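Local coordinates for mitotic checkpoint control protein kinase BUB1 (PDB 6JKK), which acts at the kinetochore in the mitotic checkpoint, where its kinase domain probably phosphorylates CENP-E to enable end-on capture of spindle microtubules, at residues A[33-38]-A[50-55]; A[84-89]-A[124-129]; A[90-95]-A[120-125]; A[113-118]-A[204-209]. One frame throughout, in Å; residues are numbered along the deposited sequence.

Contact 1. Residues A[33-38]-A[50-55]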
loop_
_atom_site.group_PDB
_atom_site.type_symbol
_atom_site.label_atom_id
_atom_site.label_comp_id
_atom_site.label_asym_id
_atom_site.label_seq_id
_atom_site.Cartn_x
_atom_site.Cartn_y
_atom_site.Cartn_z
ATOM N N HIS A 33 -11.369 21.045 4.648
ATOM C CA HIS A 33 -11.136 19.872 5.489
ATOM C C HIS A 33 -9.740 19.855 6.099
ATOM O O HIS A 33 -9.346 18.878 6.734
ATOM C CB HIS A 33 -11.424 18.567 4.737
ATOM C CG HIS A 33 -10.416 18.229 3.681
ATOM N ND1 HIS A 33 -10.153 19.054 2.609
ATOM C CD2 HIS A 33 -9.643 17.130 3.509
ATOM C CE1 HIS A 33 -9.244 18.489 1.834
ATOM N NE2 HIS A 33 -8.915 17.321 2.360
ATOM N N CYS A 34 -9.008 20.953 5.926
ATOM C CA CYS A 34 -7.706 21.107 6.562
ATOM C C CYS A 34 -7.782 22.278 7.528
ATOM O O CYS A 34 -8.270 23.353 7.164
ATOM C CB CYS A 34 -6.639 21.384 5.505
ATOM S SG CYS A 34 -4.976 21.665 6.159
ATOM N N GLN A 35 -7.325 22.070 8.759
ATOM C CA GLN A 35 -7.217 23.174 9.708
ATOM C C GLN A 35 -5.768 23.403 10.100
ATOM O O GLN A 35 -5.122 22.521 10.664
ATOM C CB GLN A 35 -8.064 22.934 10.964
ATOM C CG GLN A 35 -7.922 24.062 11.992
ATOM C CD GLN A 35 -8.885 23.942 13.164
ATOM O OE1 GLN A 35 -9.463 22.883 13.406
ATOM N NE2 GLN A 35 -9.058 25.032 13.894
ATOM N N LEU A 36 -5.259 24.586 9.781
ATOM C CA LEU A 36 -3.966 25.028 10.289
ATOM C C LEU A 36 -4.087 25.465 11.747
ATOM O O LEU A 36 -4.985 26.230 12.097
ATOM C CB LEU A 36 -3.432 26.190 9.446
ATOM C CG LEU A 36 -2.318 25.881 8.449
ATOM C CD1 LEU A 36 -2.680 24.706 7.575
ATOM C CD2 LEU A 36 -2.019 27.105 7.602
ATOM N N VAL A 37 -3.184 24.976 12.596
ATOM C CA VAL A 37 -3.122 25.421 13.990
ATOM C C VAL A 37 -1.677 25.688 14.394
ATOM O O VAL A 37 -0.744 25.258 13.713
ATOM C CB VAL A 37 -3.723 24.374 14.967
ATOM C CG1 VAL A 37 -5.212 24.161 14.708
ATOM C CG2 VAL A 37 -2.962 23.048 14.880
ATOM N N GLY A 38 -1.490 26.400 15.502
ATOM C CA GLY A 38 -0.155 26.636 16.010
ATOM C C GLY A 38 0.432 25.336 16.529
ATOM O O GLY A 38 1.477 24.877 16.061
ATOM N N GLU A 50 -10.829 17.882 17.661
ATOM C CA GLU A 50 -11.661 18.611 16.719
ATOM C C GLU A 50 -10.876 19.075 15.497
ATOM O O GLU A 50 -9.743 19.544 15.611
ATOM C CB GLU A 50 -12.322 19.812 17.400
ATOM C CG GLU A 50 -13.337 19.446 18.466
ATOM C CD GLU A 50 -14.181 20.633 18.897
ATOM O OE1 GLU A 50 -15.296 20.793 18.359
ATOM O OE2 GLU A 50 -13.727 21.404 19.769
ATOM N N VAL A 51 -11.485 18.931 14.326
ATOM C CA VAL A 51 -10.990 19.593 13.130
ATOM C C VAL A 51 -12.137 20.462 12.645
ATOM O O VAL A 51 -13.128 19.950 12.109
ATOM C CB VAL A 51 -10.577 18.605 12.029
ATOM C CG1 VAL A 51 -10.010 19.358 10.838
ATOM C CG2 VAL A 51 -9.544 17.613 12.560
ATOM N N HIS A 52 -12.010 21.770 12.858
ATOM C CA HIS A 52 -13.085 22.713 12.546
ATOM C C HIS A 52 -14.360 22.381 13.330
ATOM O O HIS A 52 -14.365 22.431 14.555
ATOM C CB HIS A 52 -13.358 22.748 11.040
ATOM C CG HIS A 52 -12.249 23.356 10.241
ATOM N ND1 HIS A 52 -11.681 24.571 10.561
ATOM C CD2 HIS A 52 -11.606 22.920 9.131
ATOM C CE1 HIS A 52 -10.738 24.858 9.683
ATOM N NE2 HIS A 52 -10.673 23.874 8.803
ATOM N N ASN A 53 -15.433 22.040 12.621
ATOM C CA ASN A 53 -16.703 21.719 13.273
ATOM C C ASN A 53 -16.846 20.236 13.622
ATOM O O ASN A 53 -17.789 19.839 14.311
ATOM C CB ASN A 53 -17.885 22.169 12.408
ATOM C CG ASN A 53 -18.138 23.667 12.489
ATOM O OD1 ASN A 53 -18.102 24.258 13.569
ATOM N ND2 ASN A 53 -18.398 24.287 11.344
ATOM N N GLU A 54 -15.904 19.424 13.151
ATOM C CA GLU A 54 -15.998 17.977 13.306
ATOM C C GLU A 54 -15.295 17.489 14.570
ATOM O O GLU A 54 -14.128 17.812 14.804
ATOM C CB GLU A 54 -15.421 17.291 12.068
ATOM C CG GLU A 54 -15.918 17.903 10.762
ATOM C CD GLU A 54 -17.429 17.839 10.617
ATOM O OE1 GLU A 54 -18.023 18.821 10.122
ATOM O OE2 GLU A 54 -18.023 16.803 10.986
ATOM N N LYS A 55 -16.016 16.724 15.390
ATOM C CA LYS A 55 -15.454 16.173 16.625
ATOM C C LYS A 55 -15.215 14.668 16.515
ATOM O O LYS A 55 -16.023 13.938 15.934
ATOM C CB LYS A 55 -16.354 16.477 17.828
ATOM C CG LYS A 55 -15.906 15.786 19.118
ATOM C CD LYS A 55 -16.809 16.116 20.289
ATOM C CE LYS A 55 -16.631 17.552 20.724
ATOM N NZ LYS A 55 -17.376 17.842 21.984
HETATM O O HOH W 1 -8.714 21.838 16.414
#
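Q35 on strand 34-36 faces V51 at the end of strand 47-51, their CA atoms 6.2 Å apart. These are the two outermost strands of the mixed sheet, which curls enough to bring its edges near each other. At V51 the chain enters a type II' beta turn that runs to E54, held by backbone bonds in both directions between those two residues, and this beta hairpin presents H52 to the opposite strand.

Side chains make the bridge. The Q35 and H52 side chains run antiparallel alongside each other, the amide stacked on the imidazole with the planes 12° apart. Nearer the backbone, Q35 CB lies over the same ring in a CH-pi contact, 3.4 Å above its plane and shifted toward the rim. CG of Q35 is anti to the backbone N (chi1 178°), and the extended chain beyond it carries the amide to the turn. There H52 N donates to Q35 OE1 over 2.8 Å with an N-H...O angle of 162°. A water donates to OE1 as well and to E50 O. An alanine in place of Q35 would keep CB on the ring, but would probably leave H52 N without its acceptor and strip away the stacked amide. On its other edge, strand 34-36 pairs with A120 and V122. H52 NE2 donates to C34 O at 3.0 Å, approaching from above the carbonyl plane.

Contact 2. Residues A[84-89]-A[124-129]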
loop_
_atom_site.group_PDB
_atom_site.type_symbol
_atom_site.label_atom_id
_atom_site.label_comp_id
_atom_site.label_asym_id
_atom_site.label_seq_id
_atom_site.Cartn_x
_atom_site.Cartn_y
_atom_site.Cartn_z
ATOM N N LEU A 84 -6.412 7.772 13.194
ATOM C CA LEU A 84 -5.757 9.062 13.345
ATOM C C LEU A 84 -4.253 8.851 13.326
ATOM O O LEU A 84 -3.705 8.157 14.189
ATOM C CB LEU A 84 -6.200 9.752 14.643
ATOM C CG LEU A 84 -7.718 9.896 14.795
ATOM C CD1 LEU A 84 -8.248 8.884 15.780
ATOM C CD2 LEU A 84 -8.132 11.301 15.212
ATOM N N LYS A 85 -3.590 9.432 12.332
ATOM C CA LYS A 85 -2.149 9.267 12.190
ATOM C C LYS A 85 -1.432 10.566 12.491
ATOM O O LYS A 85 -1.630 11.578 11.801
ATOM C CB LYS A 85 -1.796 8.805 10.775
ATOM C CG LYS A 85 -0.300 8.623 10.546
ATOM C CD LYS A 85 -0.025 8.221 9.106
ATOM C CE LYS A 85 1.458 8.032 8.843
ATOM N NZ LYS A 85 1.669 7.448 7.484
ATOM N N GLN A 86 -0.600 10.528 13.527
ATOM C CA GLN A 86 0.158 11.694 13.946
ATOM C C GLN A 86 1.619 11.528 13.568
ATOM O O GLN A 86 2.192 10.447 13.741
ATOM C CB GLN A 86 0.045 11.872 15.456
ATOM C CG GLN A 86 0.783 13.105 15.980
ATOM C CD GLN A 86 0.276 13.548 17.335
ATOM O OE1 GLN A 86 0.304 12.788 18.305
ATOM N NE2 GLN A 86 -0.207 14.782 17.405
ATOM N N GLU A 87 2.229 12.583 13.038
ATOM C CA GLU A 87 3.649 12.505 12.712
ATOM C C GLU A 87 4.389 13.803 13.006
ATOM O O GLU A 87 3.861 14.894 12.782
ATOM C CB GLU A 87 3.853 12.089 11.250
ATOM C CG GLU A 87 5.321 11.930 10.859
ATOM C CD GLU A 87 5.509 11.369 9.462
ATOM O OE1 GLU A 87 4.530 10.849 8.883
ATOM O OE2 GLU A 87 6.643 11.452 8.946
ATOM N N ARG A 88 5.613 13.660 13.514
ATOM C CA ARG A 88 6.540 14.771 13.719
ATOM C C ARG A 88 7.839 14.474 12.963
ATOM O O ARG A 88 8.350 13.353 13.024
ATOM C CB ARG A 88 6.841 14.960 15.211
ATOM C CG ARG A 88 5.613 15.278 16.065
ATOM C CD ARG A 88 5.904 15.184 17.558
ATOM N NE ARG A 88 6.546 13.914 17.870
ATOM C CZ ARG A 88 5.894 12.788 18.145
ATOM N NH1 ARG A 88 4.566 12.765 18.167
ATOM N NH2 ARG A 88 6.576 11.680 18.400
ATOM N N PRO A 89 8.353 15.457 12.204
ATOM C CA PRO A 89 7.722 16.758 11.947
ATOM C C PRO A 89 6.525 16.588 11.028
ATOM O O PRO A 89 6.283 15.491 10.530
ATOM C CB PRO A 89 8.821 17.536 11.220
ATOM C CG PRO A 89 9.624 16.485 10.533
ATOM C CD PRO A 89 9.625 15.310 11.475
ATOM N N ASN A 124 2.482 23.636 13.578
ATOM C CA ASN A 124 3.879 23.971 13.352
ATOM C C ASN A 124 4.755 22.737 13.592
ATOM O O ASN A 124 5.769 22.539 12.926
ATOM C CB ASN A 124 4.326 25.086 14.304
ATOM C CG ASN A 124 3.443 26.330 14.238
ATOM O OD1 ASN A 124 2.866 26.657 13.202
ATOM N ND2 ASN A 124 3.357 27.039 15.357
ATOM N N ASN A 125 4.324 21.906 14.540
ATOM C CA ASN A 125 5.128 20.820 15.090
ATOM C C ASN A 125 4.814 19.442 14.519
ATOM O O ASN A 125 5.698 18.582 14.411
ATOM C CB ASN A 125 4.897 20.767 16.599
ATOM C CG ASN A 125 3.426 20.518 16.955
ATOM O OD1 ASN A 125 2.518 21.167 16.413
ATOM N ND2 ASN A 125 3.190 19.565 17.854
ATOM N N SER A 126 3.548 19.217 14.184
ATOM C CA SER A 126 3.103 17.895 13.777
ATOM C C SER A 126 1.802 17.983 13.013
ATOM O O SER A 126 1.106 19.007 13.047
ATOM C CB SER A 126 2.901 16.992 14.995
ATOM O OG SER A 126 2.016 17.587 15.927
ATOM N N SER A 127 1.490 16.899 12.310
ATOM C CA SER A 127 0.245 16.775 11.574
ATOM C C SER A 127 -0.548 15.622 12.173
ATOM O O SER A 127 0.026 14.708 12.778
ATOM C CB SER A 127 0.527 16.484 10.096
ATOM O OG SER A 127 1.454 15.413 9.944
ATOM N N VAL A 128 -1.868 15.682 12.025
ATOM C CA VAL A 128 -2.719 14.530 12.291
ATOM C C VAL A 128 -3.613 14.358 11.080
ATOM O O VAL A 128 -4.356 15.272 10.724
ATOM C CB VAL A 128 -3.591 14.705 13.552
ATOM C CG1 VAL A 128 -4.613 13.584 13.635
ATOM C CG2 VAL A 128 -2.728 14.718 14.821
ATOM N N TYR A 129 -3.509 13.201 10.428
ATOM C CA TYR A 129 -4.349 12.878 9.280
ATOM C C TYR A 129 -5.377 11.814 9.661
ATOM O O TYR A 129 -5.044 10.778 10.249
ATOM C CB TYR A 129 -3.486 12.406 8.099
ATOM C CG TYR A 129 -2.553 13.487 7.588
ATOM C CD1 TYR A 129 -3.028 14.769 7.326
ATOM C CD2 TYR A 129 -1.202 13.234 7.393
ATOM C CE1 TYR A 129 -2.183 15.762 6.870
ATOM C CE2 TYR A 129 -0.348 14.220 6.943
ATOM C CZ TYR A 129 -0.844 15.482 6.687
ATOM O OH TYR A 129 0.009 16.463 6.236
HETATM O O HOH W 2 0.429 12.868 10.364
#
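K85 and Y129 exchange two backbone bonds across an antiparallel hydrogen-bonded pair, K85 N to Y129 O at 2.9 Å and Y129 N to K85 O at 2.8 Å. E87 and S127 form the next such pair, and the strand directions differ by 159°. A water lies 2.8 Å from K85 O and also meets S127 OG.

Q86 and V128 form the non-hydrogen-bonded pair between them, their side chains on the face away from K85 and Y129. Q86 CB lies 4.0 Å from V128 CG2 and about as far from S127 O. CG, anti to the backbone N (chi1 -178°), comes closer to that oxygen, at 3.7 Å. CD passes V128 CG2, and NE2 ends 3.6 Å from the same methyl. The amide then leaves the pair: NE2 donates to K41 O and OE1 accepts from L43 N, which fixes its rotation. S126 OG, near NE2, is buried without a polar partner in the model. S126 CB packs 3.4 Å from R88 CG, just past the end of strand 80-87, where a cis peptide joins R88 to P89.

On the other face the extended side chain of K85 leads away from strand 127-132, and NZ forms salt bridges with E94 and D207. This is the N-lobe sheet of a protein kinase, with K85, predicted to bind ATP, as its beta3 lysine.

Contact 3. Residues A[90-95]-A[120-125]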
loop_
_atom_site.group_PDB
_atom_site.type_symbol
_atom_site.label_atom_id
_atom_site.label_comp_id
_atom_site.label_asym_id
_atom_site.label_seq_id
_atom_site.Cartn_x
_atom_site.Cartn_y
_atom_site.Cartn_z
ATOM N N THR A 90 5.781 17.665 10.829
ATOM C CA THR A 90 4.602 17.658 9.968
ATOM C C THR A 90 4.927 17.049 8.607
ATOM O O THR A 90 5.880 17.468 7.945
ATOM C CB THR A 90 4.082 19.091 9.799
ATOM O OG1 THR A 90 3.962 19.707 11.091
ATOM C CG2 THR A 90 2.737 19.111 9.089
ATOM N N ASN A 91 4.161 16.035 8.209
ATOM C CA ASN A 91 4.355 15.416 6.905
ATOM C C ASN A 91 3.399 16.040 5.891
ATOM O O ASN A 91 2.298 15.532 5.655
ATOM C CB ASN A 91 4.168 13.898 6.992
ATOM C CG ASN A 91 4.719 13.171 5.776
ATOM O OD1 ASN A 91 4.826 13.744 4.688
ATOM N ND2 ASN A 91 5.074 11.904 5.954
ATOM N N TYR A 92 3.809 17.168 5.319
ATOM C CA TYR A 92 3.000 17.834 4.305
ATOM C C TYR A 92 2.943 16.960 3.065
ATOM O O TYR A 92 1.916 16.891 2.386
ATOM C CB TYR A 92 3.602 19.191 3.943
ATOM C CG TYR A 92 3.621 20.178 5.086
ATOM C CD1 TYR A 92 2.497 20.934 5.392
ATOM C CD2 TYR A 92 4.764 20.354 5.861
ATOM C CE1 TYR A 92 2.511 21.839 6.433
ATOM C CE2 TYR A 92 4.786 21.263 6.905
ATOM C CZ TYR A 92 3.651 21.994 7.184
ATOM O OH TYR A 92 3.646 22.895 8.221
ATOM N N TRP A 93 4.054 16.287 2.781
ATOM C CA TRP A 93 4.195 15.494 1.562
ATOM C C TRP A 93 3.129 14.417 1.442
ATOM O O TRP A 93 2.560 14.208 0.367
ATOM C CB TRP A 93 5.589 14.866 1.508
ATOM C CG TRP A 93 5.847 14.055 0.270
ATOM C CD1 TRP A 93 5.897 12.685 0.170
ATOM C CD2 TRP A 93 6.093 14.562 -1.046
ATOM N NE1 TRP A 93 6.159 12.318 -1.133
ATOM C CE2 TRP A 93 6.286 13.451 -1.895
ATOM C CE3 TRP A 93 6.172 15.850 -1.589
ATOM C CZ2 TRP A 93 6.553 13.597 -3.261
ATOM C CZ3 TRP A 93 6.433 15.990 -2.938
ATOM C CH2 TRP A 93 6.621 14.873 -3.760
ATOM N N GLU A 94 2.860 13.727 2.545
ATOM C CA GLU A 94 1.829 12.699 2.540
ATOM C C GLU A 94 0.462 13.263 2.120
ATOM O O GLU A 94 -0.256 12.642 1.329
ATOM C CB GLU A 94 1.749 12.023 3.908
ATOM C CG GLU A 94 0.614 11.030 4.035
ATOM C CD GLU A 94 0.704 10.245 5.316
ATOM O OE1 GLU A 94 1.628 10.517 6.113
ATOM O OE2 GLU A 94 -0.141 9.357 5.516
ATOM N N PHE A 95 0.125 14.448 2.626
ATOM C CA PHE A 95 -1.132 15.111 2.295
ATOM C C PHE A 95 -1.131 15.437 0.800
ATOM O O PHE A 95 -2.120 15.182 0.104
ATOM C CB PHE A 95 -1.306 16.380 3.152
ATOM C CG PHE A 95 -2.710 16.949 3.163
ATOM C CD1 PHE A 95 -3.804 16.184 2.767
ATOM C CD2 PHE A 95 -2.928 18.271 3.559
ATOM C CE1 PHE A 95 -5.095 16.722 2.775
ATOM C CE2 PHE A 95 -4.210 18.817 3.572
ATOM C CZ PHE A 95 -5.295 18.048 3.177
ATOM N N ALA A 120 -7.512 16.975 7.998
ATOM C CA ALA A 120 -6.105 17.206 8.306
ATOM C C ALA A 120 -5.954 18.305 9.340
ATOM O O ALA A 120 -6.438 19.420 9.153
ATOM C CB ALA A 120 -5.328 17.572 7.037
ATOM N N LEU A 121 -5.275 17.988 10.436
ATOM C CA LEU A 121 -4.933 19.001 11.418
ATOM C C LEU A 121 -3.434 19.218 11.288
ATOM O O LEU A 121 -2.643 18.299 11.518
ATOM C CB LEU A 121 -5.298 18.520 12.820
ATOM C CG LEU A 121 -5.210 19.512 13.974
ATOM C CD1 LEU A 121 -6.203 20.651 13.770
ATOM C CD2 LEU A 121 -5.459 18.802 15.300
ATOM N N VAL A 122 -3.049 20.426 10.890
ATOM C CA VAL A 122 -1.659 20.715 10.544
ATOM C C VAL A 122 -1.065 21.828 11.412
ATOM O O VAL A 122 -1.395 23.004 11.245
ATOM C CB VAL A 122 -1.546 21.084 9.048
ATOM C CG1 VAL A 122 -0.114 21.375 8.683
ATOM C CG2 VAL A 122 -2.089 19.950 8.184
ATOM N N GLY A 123 -0.189 21.452 12.343
ATOM C CA GLY A 123 0.429 22.417 13.231
ATOM C C GLY A 123 1.860 22.721 12.843
ATOM O O GLY A 123 2.391 22.137 11.894
ATOM N N ASN A 124 2.482 23.636 13.578
ATOM C CA ASN A 124 3.879 23.971 13.352
ATOM C C ASN A 124 4.755 22.737 13.592
ATOM O O ASN A 124 5.769 22.539 12.926
ATOM C CB ASN A 124 4.326 25.086 14.304
ATOM C CG ASN A 124 3.443 26.330 14.238
ATOM O OD1 ASN A 124 2.866 26.657 13.202
ATOM N ND2 ASN A 124 3.357 27.039 15.357
ATOM N N ASN A 125 4.324 21.906 14.540
ATOM C CA ASN A 125 5.128 20.820 15.090
ATOM C C ASN A 125 4.814 19.442 14.519
ATOM O O ASN A 125 5.698 18.582 14.411
ATOM C CB ASN A 125 4.897 20.767 16.599
ATOM C CG ASN A 125 3.426 20.518 16.955
ATOM O OD1 ASN A 125 2.518 21.167 16.413
ATOM N ND2 ASN A 125 3.190 19.565 17.854
HETATM O O HOH W 3 7.036 20.187 11.575
HETATM O O HOH W 4 6.123 23.488 9.803
#
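T90 OG1 donates to G123 O over 3.0 Å, coming from 36° above the carbonyl plane. The other branch of T90 serves a different partner: CG2, anti to the backbone N, sits 3.7 Å from V122 CG1, the two side chains meeting at about a right angle. That same valine methyl receives Y92 CE1 at 3.5 Å, so one branch of V122 takes both residues. T90 CG2 also lies over one face of the Y92 ring, toward its rim. Further along, A120 CB covers a face of F95, 3.8 Å above the ring plane, in a CH-pi contact. F95 reaches it because its CG is anti to the backbone N (chi1 -165°), and its ring also meets that of Y129.

Helix 92-104 is the kinase alphaC helix, and here its first turn rests on strand 119-122, the beta4 strand of the N lobe. Two waters extend the join to N124. One accepts from T90 N and donates to N124 O, while the other joins Y92 OH to the same oxygen.

The start of the helix is set by N91 at the N-cap position, whose OD1 accepts from E94 N at 2.9 Å. N91 is itself held on several sides: its ND2 bonds to E87 OE1, its N to S127 OG and its O to Y129 OH. In the same first turn, W93 NE1 bonds to S211 O.

Contact 4. Residues A[113-118]-A[204-209]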
loop_
_atom_site.group_PDB
_atom_site.type_symbol
_atom_site.label_atom_id
_atom_site.label_comp_id
_atom_site.label_asym_id
_atom_site.label_seq_id
_atom_site.Cartn_x
_atom_site.Cartn_y
_atom_site.Cartn_z
ATOM N N SER A 113 -10.024 2.153 -3.388
ATOM C CA SER A 113 -8.779 1.384 -3.322
ATOM C C SER A 113 -7.599 2.169 -2.769
ATOM O O SER A 113 -6.523 1.603 -2.574
ATOM C CB SER A 113 -8.400 0.857 -4.711
ATOM O OG SER A 113 -9.500 0.252 -5.348
ATOM N N TYR A 114 -7.783 3.468 -2.545
ATOM C CA TYR A 114 -6.697 4.305 -2.042
ATOM C C TYR A 114 -7.180 5.069 -0.823
ATOM O O TYR A 114 -8.284 5.615 -0.835
ATOM C CB TYR A 114 -6.225 5.286 -3.130
ATOM C CG TYR A 114 -5.885 4.574 -4.419
ATOM C CD1 TYR A 114 -4.676 3.896 -4.563
ATOM C CD2 TYR A 114 -6.787 4.546 -5.469
ATOM C CE1 TYR A 114 -4.377 3.218 -5.732
ATOM C CE2 TYR A 114 -6.499 3.870 -6.642
ATOM C CZ TYR A 114 -5.297 3.212 -6.766
ATOM O OH TYR A 114 -5.011 2.546 -7.938
ATOM N N ALA A 115 -6.357 5.100 0.223
ATOM C CA ALA A 115 -6.688 5.840 1.438
ATOM C C ALA A 115 -7.056 7.273 1.089
ATOM O O ALA A 115 -6.448 7.866 0.202
ATOM C CB ALA A 115 -5.519 5.822 2.407
ATOM N N HIS A 116 -8.058 7.812 1.779
ATOM C CA HIS A 116 -8.491 9.192 1.578
ATOM C C HIS A 116 -8.325 9.919 2.905
ATOM O O HIS A 116 -8.769 9.423 3.949
ATOM C CB HIS A 116 -9.955 9.222 1.112
ATOM C CG HIS A 116 -10.527 10.602 0.968
ATOM N ND1 HIS A 116 -11.200 11.236 1.991
ATOM C CD2 HIS A 116 -10.552 11.456 -0.085
ATOM C CE1 HIS A 116 -11.603 12.429 1.579
ATOM N NE2 HIS A 116 -11.221 12.586 0.324
ATOM N N ILE A 117 -7.648 11.064 2.881
ATOM C CA ILE A 117 -7.525 11.871 4.095
ATOM C C ILE A 117 -8.796 12.702 4.225
ATOM O O ILE A 117 -9.020 13.658 3.465
ATOM C CB ILE A 117 -6.222 12.719 4.096
ATOM C CG1 ILE A 117 -5.012 11.790 4.128
ATOM C CG2 ILE A 117 -6.166 13.690 5.301
ATOM C CD1 ILE A 117 -3.660 12.488 4.108
ATOM N N ASP A 118 -9.659 12.291 5.155
ATOM C CA ASP A 118 -10.934 12.965 5.358
ATOM C C ASP A 118 -10.734 14.343 5.976
ATOM O O ASP A 118 -11.436 15.300 5.632
ATOM C CB ASP A 118 -11.847 12.139 6.266
ATOM C CG ASP A 118 -12.298 10.836 5.630
ATOM O OD1 ASP A 118 -12.176 10.681 4.396
ATOM O OD2 ASP A 118 -12.797 9.970 6.379
ATOM N N GLN A 204 -7.516 -1.833 0.177
ATOM C CA GLN A 204 -7.188 -0.410 0.063
ATOM C C GLN A 204 -5.714 -0.196 0.380
ATOM O O GLN A 204 -5.214 -0.678 1.399
ATOM C CB GLN A 204 -8.054 0.419 1.013
ATOM C CG GLN A 204 -7.832 1.931 0.924
ATOM C CD GLN A 204 -8.734 2.703 1.869
ATOM O OE1 GLN A 204 -8.344 3.029 2.992
ATOM N NE2 GLN A 204 -9.948 2.996 1.419
ATOM N N LEU A 205 -5.023 0.519 -0.504
ATOM C CA LEU A 205 -3.618 0.868 -0.298
ATOM C C LEU A 205 -3.534 2.131 0.557
ATOM O O LEU A 205 -4.226 3.117 0.279
ATOM C CB LEU A 205 -2.943 1.111 -1.650
ATOM C CG LEU A 205 -1.450 1.439 -1.649
ATOM C CD1 LEU A 205 -0.658 0.263 -1.114
ATOM C CD2 LEU A 205 -0.982 1.806 -3.055
ATOM N N ILE A 206 -2.693 2.102 1.590
ATOM C CA ILE A 206 -2.587 3.212 2.540
ATOM C C ILE A 206 -1.135 3.638 2.753
ATOM O O ILE A 206 -0.202 2.957 2.305
ATOM C CB ILE A 206 -3.165 2.812 3.914
ATOM C CG1 ILE A 206 -2.279 1.741 4.567
ATOM C CG2 ILE A 206 -4.602 2.296 3.775
ATOM C CD1 ILE A 206 -2.621 1.402 6.036
ATOM N N ASP A 207 -0.956 4.758 3.458
ATOM C CA ASP A 207 0.355 5.214 3.918
ATOM C C ASP A 207 1.261 5.682 2.783
ATOM O O ASP A 207 2.252 5.031 2.451
ATOM C CB ASP A 207 1.047 4.145 4.780
ATOM C CG ASP A 207 0.619 4.200 6.240
ATOM O OD1 ASP A 207 0.669 3.143 6.915
ATOM O OD2 ASP A 207 0.246 5.292 6.719
ATOM N N PHE A 208 0.916 6.832 2.220
ATOM C CA PHE A 208 1.656 7.422 1.111
ATOM C C PHE A 208 2.718 8.401 1.594
ATOM O O PHE A 208 3.071 9.347 0.886
ATOM C CB PHE A 208 0.679 8.109 0.157
ATOM C CG PHE A 208 -0.330 7.168 -0.431
ATOM C CD1 PHE A 208 0.014 6.345 -1.499
ATOM C CD2 PHE A 208 -1.615 7.086 0.095
ATOM C CE1 PHE A 208 -0.909 5.459 -2.039
ATOM C CE2 PHE A 208 -2.548 6.206 -0.441
ATOM C CZ PHE A 208 -2.194 5.392 -1.507
ATOM N N GLY A 209 3.239 8.148 2.793
ATOM C CA GLY A 209 4.157 9.065 3.452
ATOM C C GLY A 209 5.488 9.299 2.756
ATOM O O GLY A 209 6.110 10.347 2.941
HETATM O O HOH W 5 -9.273 6.082 3.742
#
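S113 O takes the backbone N-H of L205 at 2.8 Å and a CA-H...O contact from Q204 CA at 3.4 Å. In the other direction A115 N donates to L205 O over 2.9 Å, nearly along the C=O axis. This single bridge, Y114 with L205, ties the loop before strand 119-122 to strand 203-205, one residue ahead of the kinase DFG motif, D207 to G209. D207, the salt-bridge partner of K85, supports that identity.

The extended Q204 side chain runs alongside the Y114-A115 peptide. Its CG, anti to the backbone N (chi1 -177°), lies 3.6 Å from A115 N, and OE1 ends 3.6 Å from A115 CA, while NE2 donates to P112 O. An alanine in place of Q204 would probably leave P112 O without that donor and open a gap beside the Y114-A115 peptide.

A115 CB touches both I206 CG2, 3.9 Å away, and F208 CE2. The F208 ring comes edge-on to A115 N, and its CZ lies at the edge of the Y114 ring near that ring's plane. Beyond the loop, F208 packs on I97, C98 and I101 of helix 92-104 and meets H180, consistent with the regulatory spine of protein kinases. A glycerol, probably from the crystallisation liquor, bonds to D207 N and F208 N. At the loop's far end, H116 ND1 donates to D118 OD1 at 2.7 Å within its ring plane.

How the contacts relate
Contacts 1, 2 and 3 cluster on one side of the molecule, with contacts 2 and 3 centred only about 5 Å apart and contact 1 about 12 to 13 Å from them. All three reach the same N-lobe sheet: contact 1 brings its outermost strands together, contact 2 pairs strands 80-87 and 127-132, and contact 3 sets helix 92-104 on strand 119-122. Contact 4 lies nearer the chain centre, about 15 Å from contact 3. Along the chain, contact 1 closes before the others open, while contact 4 alternates with contacts 2 and 3. K85, E94 and D207, from contacts 2, 3 and 4, converge where ATP is predicted to bind.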